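Local coordinates for kirola (Actinidia deliciosa, PDB 4IGV), which is a ripening-related kiwifruit allergen of the Bet v 1 superfamily and, as in its relatives, probably binds small hydrophobic molecules, at residues Val19-Phe24 with Glu74-Glu79; Lys97-Ile102 with Asn131-Phe136. All coordinates share one frame; numbering follows the deposited sequence.

In the fold
Both contacts tie a helix to the same seven-stranded antiparallel sheet, and their centres lie about 18 Å apart with the middle of the molecule between them. Both segments of contact 1 precede those of contact 2 in the sequence: helix 17-25 meets the end of strand 65-77, then strand 96-107 meets the start of helix 131-145. Strand 82-88 lies between the two strands, yet E74 OE1 comes within 3.7 Å of I100 CD1 across it. The two helices also meet, through F20, I23 and F24 on I144. Contact 1 places the short helix at a strand end and contact 2 sets the long C-terminal helix on the sheet, two helix-to-sheet arrangements of the Bet v 1 fold.

Contact 1 of 2, residues Val19-Phe24 with Glu74-Glu79; sequences VFYEIF and EAIDEE
Y21, on helix 17-25, and E78, just past the end of strand 65-77, mark the closest backbone approach, with 9.1 Å between the two CA atoms. That gap is too wide for the main chains to meet, and a long side chain must bridge it.

Y21 does the bridging. Its CG stands anti to the backbone N (chi1 -167°), which carries the hydroxyl to I76 and D77, and the phenol oxygen makes the nearest contacts. OH lies 3.4 Å from the CG2 methyl of I76, the two side chains meeting at a slant, and 3.5 Å from D77 O, which lies oblique to the ring. E78 is brushed through its backbone, its CA being 4.1 Å from Y21 OH, while its carboxylate turns away. Besides offering CG2 to the Y21 oxygen, the I76 side chain touches V52 and V83, an apolar residue between apolar neighbours. D77 gives its main-chain oxygen to the contact and its carboxylate to the following turn: OD1 accepts a hydrogen bond from T80 N and a weak one from E79 N, whose N-H...O angle is only 128°.

The polar end of Y21 finds its true partner in a hydrogen bond to the carbonyl oxygen of S82, where strand 82-88 begins after the 78-81 turn, while K81 and V105 lie against the side chain. Tyrosine combines a reach long enough to cross from helix to strand end with a hydroxyl that can bond to a backbone carbonyl, so that it ties helix 17-25 to this hairpin by a hydrogen bond amid van der Waals contacts.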
ATOM      1  N   VAL A  19       8.677  -7.860 -10.238  1.00 17.80           N
ATOM      2  CA  VAL A  19       7.284  -7.779 -10.629  1.00 17.27           C
ATOM      3  C   VAL A  19       6.432  -7.100  -9.538  1.00 16.34           C
ATOM      4  O   VAL A  19       5.592  -6.270  -9.833  1.00 15.76           O
ATOM      5  CB  VAL A  19       6.755  -9.155 -10.993  1.00 18.88           C
ATOM      6  CG1 VAL A  19       5.359  -9.024 -11.500  1.00 20.62           C
ATOM      7  CG2 VAL A  19       7.651  -9.794 -12.056  1.00 22.50           C
ATOM      8  N   PHE A  20       6.735  -7.338  -8.276  1.00 14.00           N
ATOM      9  CA  PHE A  20       5.987  -6.717  -7.213  1.00 12.93           C
ATOM     10  C   PHE A  20       6.156  -5.220  -7.257  1.00 13.16           C
ATOM     11  O   PHE A  20       5.217  -4.448  -7.138  1.00 13.19           O
ATOM     12  CB  PHE A  20       6.475  -7.292  -5.879  1.00 14.65           C
ATOM     13  CG  PHE A  20       5.491  -7.149  -4.789  1.00 17.65           C
ATOM     14  CD1 PHE A  20       4.628  -8.171  -4.484  1.00 14.99           C
ATOM     15  CD2 PHE A  20       5.381  -5.939  -4.079  1.00 19.74           C
ATOM     16  CE1 PHE A  20       3.704  -8.060  -3.445  1.00 22.38           C
ATOM     17  CE2 PHE A  20       4.467  -5.782  -3.045  1.00 22.58           C
ATOM     18  CZ  PHE A  20       3.586  -6.848  -2.737  1.00 21.12           C
ATOM     19  N   TYR A  21       7.405  -4.775  -7.442  1.00 12.84           N
ATOM     20  CA  TYR A  21       7.625  -3.342  -7.568  1.00 12.52           C
ATOM     21  C   TYR A  21       6.998  -2.743  -8.817  1.00 11.55           C
ATOM     22  O   TYR A  21       6.469  -1.639  -8.763  1.00 12.44           O
ATOM     23  CB  TYR A  21       9.113  -2.995  -7.480  1.00 13.57           C
ATOM     24  CG  TYR A  21       9.350  -1.496  -7.298  1.00 14.01           C
ATOM     25  CD1 TYR A  21       8.914  -0.817  -6.181  1.00 13.99           C
ATOM     26  CD2 TYR A  21       9.948  -0.763  -8.270  1.00 16.13           C
ATOM     27  CE1 TYR A  21       9.123   0.565  -6.042  1.00 15.65           C
ATOM     28  CE2 TYR A  21      10.193   0.568  -8.188  1.00 13.28           C
ATOM     29  CZ  TYR A  21       9.770   1.265  -7.088  1.00 13.84           C
ATOM     30  OH  TYR A  21      10.010   2.628  -6.969  1.00 14.53           O
ATOM     31  N   GLU A  22       7.046  -3.444  -9.914  1.00 13.50           N
ATOM     32  CA  GLU A  22       6.370  -3.017 -11.153  1.00 14.27           C
ATOM     33  C   GLU A  22       4.911  -2.713 -10.851  1.00 13.72           C
ATOM     34  O   GLU A  22       4.339  -1.698 -11.327  1.00 12.85           O
ATOM     35  CB  GLU A  22       6.443  -4.153 -12.195  1.00 17.97           C
ATOM     36  CG  GLU A  22       5.580  -3.947 -13.489  1.00 19.58           C
ATOM     37  CD  GLU A  22       6.271  -2.972 -14.343  1.00 22.16           C
ATOM     38  OE1 GLU A  22       7.408  -2.515 -13.949  1.00 20.45           O
ATOM     39  OE2 GLU A  22       5.721  -2.779 -15.477  1.00 19.96           O
ATOM     40  N   ILE A  23       4.267  -3.614 -10.124  1.00 12.53           N
ATOM     41  CA  ILE A  23       2.857  -3.438  -9.779  1.00 12.58           C
ATOM     42  C   ILE A  23       2.662  -2.189  -8.947  1.00 13.06           C
ATOM     43  O   ILE A  23       1.810  -1.352  -9.222  1.00 14.06           O
ATOM     44  CB  ILE A  23       2.259  -4.685  -9.089  1.00 13.89           C
ATOM     45  CG1 ILE A  23       2.295  -5.841 -10.077  1.00 14.19           C
ATOM     46  CG2 ILE A  23       0.849  -4.366  -8.494  1.00 13.58           C
ATOM     47  CD1 ILE A  23       2.087  -7.223  -9.381  1.00 15.57           C
ATOM     48  N   PHE A  24       3.408  -2.043  -7.865  1.00 12.49           N
ATOM     49  CA  PHE A  24       3.199  -0.922  -6.960  1.00 12.92           C
ATOM     50  C   PHE A  24       3.603   0.426  -7.497  1.00 12.76           C
ATOM     51  O   PHE A  24       3.031   1.442  -7.109  1.00 14.69           O
ATOM     52  CB  PHE A  24       3.816  -1.216  -5.592  1.00 13.43           C
ATOM     53  CG  PHE A  24       2.872  -2.055  -4.745  1.00 15.90           C
ATOM     54  CD1 PHE A  24       2.824  -3.390  -4.840  1.00 18.80           C
ATOM     55  CD2 PHE A  24       1.884  -1.425  -4.008  1.00 20.68           C
ATOM     56  CE1 PHE A  24       1.893  -4.105  -4.114  1.00 17.87           C
ATOM     57  CE2 PHE A  24       0.959  -2.170  -3.271  1.00 22.08           C
ATOM     58  CZ  PHE A  24       0.994  -3.509  -3.347  1.00 19.11           C
ATOM     59  N   GLU A  74       4.182  10.413  -2.939  1.00 12.66           N
ATOM     60  CA  GLU A  74       5.063  11.437  -2.382  1.00 15.16           C
ATOM     61  C   GLU A  74       6.509  11.193  -2.768  1.00 12.57           C
ATOM     62  O   GLU A  74       7.283  12.148  -2.749  1.00 13.73           O
ATOM     63  CB  GLU A  74       4.898  11.402  -0.842  1.00 19.31           C
ATOM     64  CG  GLU A  74       5.861  11.934   0.103  1.00 27.03           C
ATOM     65  CD  GLU A  74       5.229  11.944   1.531  1.00 29.88           C
ATOM     66  OE1 GLU A  74       4.095  12.445   1.696  1.00 35.45           O
ATOM     67  OE2 GLU A  74       5.926  11.577   2.457  1.00 30.23           O
ATOM     68  N   ALA A  75       6.909   9.950  -2.952  1.00 12.32           N
ATOM     69  CA  ALA A  75       8.301   9.604  -3.202  1.00 11.36           C
ATOM     70  C   ALA A  75       8.420   8.314  -3.933  1.00 11.43           C
ATOM     71  O   ALA A  75       7.609   7.400  -3.737  1.00 11.29           O
ATOM     72  CB  ALA A  75       9.064   9.529  -1.849  1.00 12.39           C
ATOM     73  N   ILE A  76       9.457   8.230  -4.729  1.00 11.21           N
ATOM     74  CA  ILE A  76       9.883   7.024  -5.430  1.00 11.28           C
ATOM     75  C   ILE A  76      11.370   6.900  -5.345  1.00 11.63           C
ATOM     76  O   ILE A  76      12.053   7.916  -5.557  1.00 12.43           O
ATOM     77  CB  ILE A  76       9.462   7.017  -6.897  1.00 12.47           C
ATOM     78  CG1 ILE A  76       7.959   6.918  -6.980  1.00 13.53           C
ATOM     79  CG2 ILE A  76      10.155   5.894  -7.720  1.00 16.49           C
ATOM     80  CD1 ILE A  76       7.391   6.943  -8.364  1.00 16.86           C
ATOM     81  N   ASP A  77      11.889   5.736  -4.988  1.00 11.92           N
ATOM     82  CA  ASP A  77      13.313   5.449  -5.076  1.00 13.04           C
ATOM     83  C   ASP A  77      13.474   4.205  -5.910  1.00 12.72           C
ATOM     84  O   ASP A  77      13.116   3.107  -5.480  1.00 12.91           O
ATOM     85  CB  ASP A  77      13.922   5.318  -3.700  1.00 12.65           C
ATOM     86  CG  ASP A  77      15.410   5.135  -3.767  1.00 15.72           C
ATOM     87  OD1 ASP A  77      15.942   4.554  -4.723  1.00 16.35           O
ATOM     88  OD2 ASP A  77      16.099   5.596  -2.823  1.00 19.28           O
ATOM     89  N   GLU A  78      13.895   4.358  -7.158  1.00 13.50           N
ATOM     90  CA  GLU A  78      13.948   3.218  -8.080  1.00 14.43           C
ATOM     91  C   GLU A  78      15.073   2.299  -7.709  1.00 16.20           C
ATOM     92  O   GLU A  78      14.992   1.093  -8.009  1.00 18.21           O
ATOM     93  CB  GLU A  78      14.030   3.666  -9.554  1.00 16.51           C
ATOM     94  CG  GLU A  78      15.201   4.460  -9.928  1.00 19.09           C
ATOM     95  CD  GLU A  78      16.564   3.771 -10.173  1.00 24.02           C
ATOM     96  OE1 GLU A  78      16.650   2.501 -10.291  1.00 27.29           O
ATOM     97  OE2 GLU A  78      17.589   4.567 -10.275  1.00 30.17           O
ATOM     98  N   GLU A  79      16.096   2.787  -7.018  1.00 16.11           N
ATOM     99  CA  GLU A  79      17.236   1.929  -6.670  1.00 18.53           C
ATOM    100  C   GLU A  79      16.911   0.971  -5.554  1.00 17.87           C
ATOM    101  O   GLU A  79      17.334  -0.203  -5.589  1.00 21.00           O
ATOM    102  CB  GLU A  79      18.472   2.775  -6.346  1.00 20.75           C
ATOM    103  CG  GLU A  79      19.659   2.005  -5.942  1.00 28.04           C
ATOM    104  CD  GLU A  79      20.238   1.235  -7.091  1.00 36.15           C
ATOM    105  OE1 GLU A  79      20.438   1.852  -8.190  1.00 42.35           O
ATOM    106  OE2 GLU A  79      20.526   0.041  -6.873  1.00 43.52           O
TER

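Contact 2 of 2, residues Lys97-Ile102 with Asn131-Phe136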
ATOM      1  N   LYS A  97      -4.705  12.182  11.499  1.00 22.81           N
ATOM      2  CA  LYS A  97      -4.366  13.472  10.943  1.00 23.97           C
ATOM      3  C   LYS A  97      -3.533  13.322   9.689  1.00 22.31           C
ATOM      4  O   LYS A  97      -3.741  14.003   8.695  1.00 22.25           O
ATOM      5  CB  LYS A  97      -3.577  14.289  11.972  1.00 25.49           C
ATOM      6  CG  LYS A  97      -3.273  15.700  11.509  1.00 28.13           C
ATOM      7  CD  LYS A  97      -2.715  16.518  12.629  1.00 34.59           C
ATOM      8  CE  LYS A  97      -2.285  17.902  12.141  1.00 37.27           C
ATOM      9  NZ  LYS A  97      -1.559  18.685  13.177  1.00 43.19           N
ATOM     10  N   THR A  98      -2.572  12.416   9.766  1.00 21.06           N
ATOM     11  CA  THR A  98      -1.685  12.098   8.678  1.00 19.62           C
ATOM     12  C   THR A  98      -1.407  10.608   8.621  1.00 17.71           C
ATOM     13  O   THR A  98      -1.423   9.927   9.633  1.00 19.99           O
ATOM     14  CB  THR A  98      -0.327  12.817   8.774  1.00 21.85           C
ATOM     15  OG1 THR A  98       0.419  12.362   9.890  1.00 26.65           O
ATOM     16  CG2 THR A  98      -0.491  14.323   8.929  1.00 23.61           C
ATOM     17  N   PHE A  99      -1.166  10.107   7.407  1.00 17.18           N
ATOM     18  CA  PHE A  99      -0.918   8.698   7.186  1.00 16.13           C
ATOM     19  C   PHE A  99      -0.116   8.515   5.911  1.00 16.53           C
ATOM     20  O   PHE A  99      -0.541   8.944   4.850  1.00 17.21           O
ATOM     21  CB  PHE A  99      -2.234   7.920   7.111  1.00 16.46           C
ATOM     22  CG  PHE A  99      -2.139   6.485   7.601  1.00 15.65           C
ATOM     23  CD1 PHE A  99      -2.751   6.099   8.725  1.00 16.88           C
ATOM     24  CD2 PHE A  99      -1.375   5.525   6.919  1.00 17.04           C
ATOM     25  CE1 PHE A  99      -2.655   4.801   9.186  1.00 17.48           C
ATOM     26  CE2 PHE A  99      -1.287   4.248   7.405  1.00 16.97           C
ATOM     27  CZ  PHE A  99      -1.925   3.907   8.505  1.00 15.90           C
ATOM     28  N   ILE A 100       1.044   7.881   6.053  1.00 16.34           N
ATOM     29  CA  ILE A 100       1.947   7.587   4.950  1.00 16.49           C
ATOM     30  C   ILE A 100       2.214   6.083   4.944  1.00 14.74           C
ATOM     31  O   ILE A 100       2.365   5.465   5.983  1.00 14.59           O
ATOM     32  CB  ILE A 100       3.307   8.291   5.144  1.00 18.57           C
ATOM     33  CG1 ILE A 100       3.106   9.813   5.287  1.00 24.90           C
ATOM     34  CG2 ILE A 100       4.189   7.963   4.019  1.00 24.72           C
ATOM     35  CD1 ILE A 100       2.437  10.346   4.301  1.00 25.84           C
ATOM     36  N   ILE A 101       2.209   5.493   3.755  1.00 14.15           N
ATOM     37  CA  ILE A 101       2.498   4.083   3.578  1.00 13.33           C
ATOM     38  C   ILE A 101       3.661   3.960   2.612  1.00 13.10           C
ATOM     39  O   ILE A 101       3.635   4.475   1.516  1.00 13.70           O
ATOM     40  CB  ILE A 101       1.297   3.325   2.979  1.00 14.04           C
ATOM     41  CG1 ILE A 101       0.120   3.392   3.968  1.00 15.53           C
ATOM     42  CG2 ILE A 101       1.656   1.830   2.667  1.00 14.41           C
ATOM     43  CD1 ILE A 101      -1.170   2.730   3.436  1.00 17.95           C
ATOM     44  N   ILE A 102       4.707   3.299   3.053  1.00 12.56           N
ATOM     45  CA  ILE A 102       5.899   3.034   2.234  1.00 13.26           C
ATOM     46  C   ILE A 102       5.951   1.572   1.921  1.00 13.53           C
ATOM     47  O   ILE A 102       5.843   0.721   2.830  1.00 14.11           O
ATOM     48  CB  ILE A 102       7.191   3.438   2.959  1.00 13.63           C
ATOM     49  CG1 ILE A 102       7.127   4.840   3.516  1.00 16.73           C
ATOM     50  CG2 ILE A 102       8.372   3.292   2.011  1.00 15.56           C
ATOM     51  CD1 ILE A 102       8.333   5.138   4.460  1.00 19.38           C
ATOM     52  N   ASN A 131      -3.512  -1.849  12.994  1.00 21.08           N
ATOM     53  CA  ASN A 131      -3.203  -3.261  12.767  1.00 21.19           C
ATOM     54  C   ASN A 131      -4.056  -3.899  11.686  1.00 19.12           C
ATOM     55  O   ASN A 131      -3.561  -4.687  10.901  1.00 19.16           O
ATOM     56  CB  ASN A 131      -3.307  -4.061  14.083  1.00 24.19           C
ATOM     57  CG  ASN A 131      -2.187  -3.691  15.040  1.00 29.40           C
ATOM     58  OD1 ASN A 131      -1.016  -3.992  14.775  1.00 35.54           O
ATOM     59  ND2 ASN A 131      -2.519  -3.012  16.097  1.00 36.57           N
ATOM     60  N   THR A 132      -5.324  -3.536  11.630  1.00 20.53           N
ATOM     61  CA  THR A 132      -6.216  -4.120  10.656  1.00 19.89           C
ATOM     62  C   THR A 132      -5.769  -3.731   9.255  1.00 17.76           C
ATOM     63  O   THR A 132      -5.797  -4.535   8.338  1.00 18.23           O
ATOM     64  CB  THR A 132      -7.695  -3.695  10.898  1.00 22.30           C
ATOM     65  OG1 THR A 132      -8.121  -4.190  12.191  1.00 29.21           O
ATOM     66  CG2 THR A 132      -8.598  -4.257   9.839  1.00 25.92           C
ATOM     67  N   LEU A 133      -5.299  -2.496   9.078  1.00 17.65           N
ATOM     68  CA  LEU A 133      -4.820  -2.072   7.767  1.00 16.23           C
ATOM     69  C   LEU A 133      -3.519  -2.802   7.379  1.00 14.83           C
ATOM     70  O   LEU A 133      -3.302  -3.173   6.233  1.00 14.51           O
ATOM     71  CB  LEU A 133      -4.605  -0.541   7.763  1.00 17.15           C
ATOM     72  CG  LEU A 133      -4.289   0.047   6.410  1.00 17.21           C
ATOM     73  CD1 LEU A 133      -5.488  -0.067   5.423  1.00 21.88           C
ATOM     74  CD2 LEU A 133      -3.796   1.491   6.495  1.00 18.37           C
ATOM     75  N   MET A 134      -2.642  -2.998   8.363  1.00 15.53           N
ATOM     76  CA  MET A 134      -1.430  -3.775   8.076  1.00 15.04           C
ATOM     77  C   MET A 134      -1.758  -5.204   7.668  1.00 15.78           C
ATOM     78  O   MET A 134      -1.190  -5.709   6.701  1.00 16.04           O
ATOM     79  CB  MET A 134      -0.452  -3.748   9.261  1.00 16.41           C
ATOM     80  CG  MET A 134       0.828  -4.488   8.972  1.00 16.00           C
ATOM     81  SD  MET A 134       1.818  -3.765   7.611  1.00 16.28           S
ATOM     82  CE  MET A 134       2.556  -2.395   8.463  1.00 17.62           C
ATOM     83  N   ASN A 135      -2.694  -5.837   8.355  1.00 16.03           N
ATOM     84  CA  ASN A 135      -3.117  -7.189   7.983  1.00 17.04           C
ATOM     85  C   ASN A 135      -3.641  -7.199   6.569  1.00 16.29           C
ATOM     86  O   ASN A 135      -3.344  -8.099   5.797  1.00 16.62           O
ATOM     87  CB  ASN A 135      -4.204  -7.697   8.939  1.00 18.19           C
ATOM     88  CG  ASN A 135      -3.702  -7.918  10.375  1.00 21.46           C
ATOM     89  OD1 ASN A 135      -2.510  -8.150  10.598  1.00 27.95           O
ATOM     90  ND2 ASN A 135      -4.640  -7.880  11.355  1.00 26.07           N
ATOM     91  N   PHE A 136      -4.385  -6.165   6.200  1.00 15.50           N
ATOM     92  CA  PHE A 136      -4.937  -6.012   4.856  1.00 15.40           C
ATOM     93  C   PHE A 136      -3.844  -5.956   3.796  1.00 14.30           C
ATOM     94  O   PHE A 136      -3.898  -6.575   2.755  1.00 14.77           O
ATOM     95  CB  PHE A 136      -5.900  -4.810   4.906  1.00 16.59           C
ATOM     96  CG  PHE A 136      -6.388  -4.246   3.594  1.00 19.71           C
ATOM     97  CD1 PHE A 136      -7.616  -4.605   3.059  1.00 25.67           C
ATOM     98  CD2 PHE A 136      -5.648  -3.284   2.975  1.00 21.39           C
ATOM     99  CE1 PHE A 136      -8.061  -3.991   1.880  1.00 23.89           C
ATOM    100  CE2 PHE A 136      -6.081  -2.697   1.805  1.00 26.79           C
ATOM    101  CZ  PHE A 136      -7.297  -3.095   1.271  1.00 25.18           C
TER
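F99 and I101 of strand 96-107 meet the first turn of helix 131-145 through one leucine, although I101 and M134, the residues nearest by backbone, have their CA atoms 9.9 Å apart. The helix begins at N131, a polar residue in keeping with its exposed position, whose side chain rests on M7 of strand 4-12. T132 keeps to the outer side and contributes its carbonyl, which receives F136 N at 3.0 Å. L133 comes next and points into the interior. A chi1 of -172° swings CG away from the backbone N, and CD2 prolongs the chain to the sheet, where it packs 3.7 Å from F99 CZ and 3.8 Å from F99 CE2, oblique to the ring. The same methyl lies 4.2 Å from I101 CD1. Leucine and phenylalanine meet head-on, and both are long enough to span the gap by dispersion contacts alone. F99 is itself held by edge-to-face packing with Y96 and F118, while L133 also touches L92. M134 turns instead to M7, K9, W116 and F118, a flexible thioether that can follow so mixed a surface. Farther on, F136 meets the ring of Y60. A long C-terminal helix laid by its apolar side against the concave antiparallel sheet is the hallmark of the Bet v 1 fold, whose relatives carry a hydrophobic cavity between these two elements.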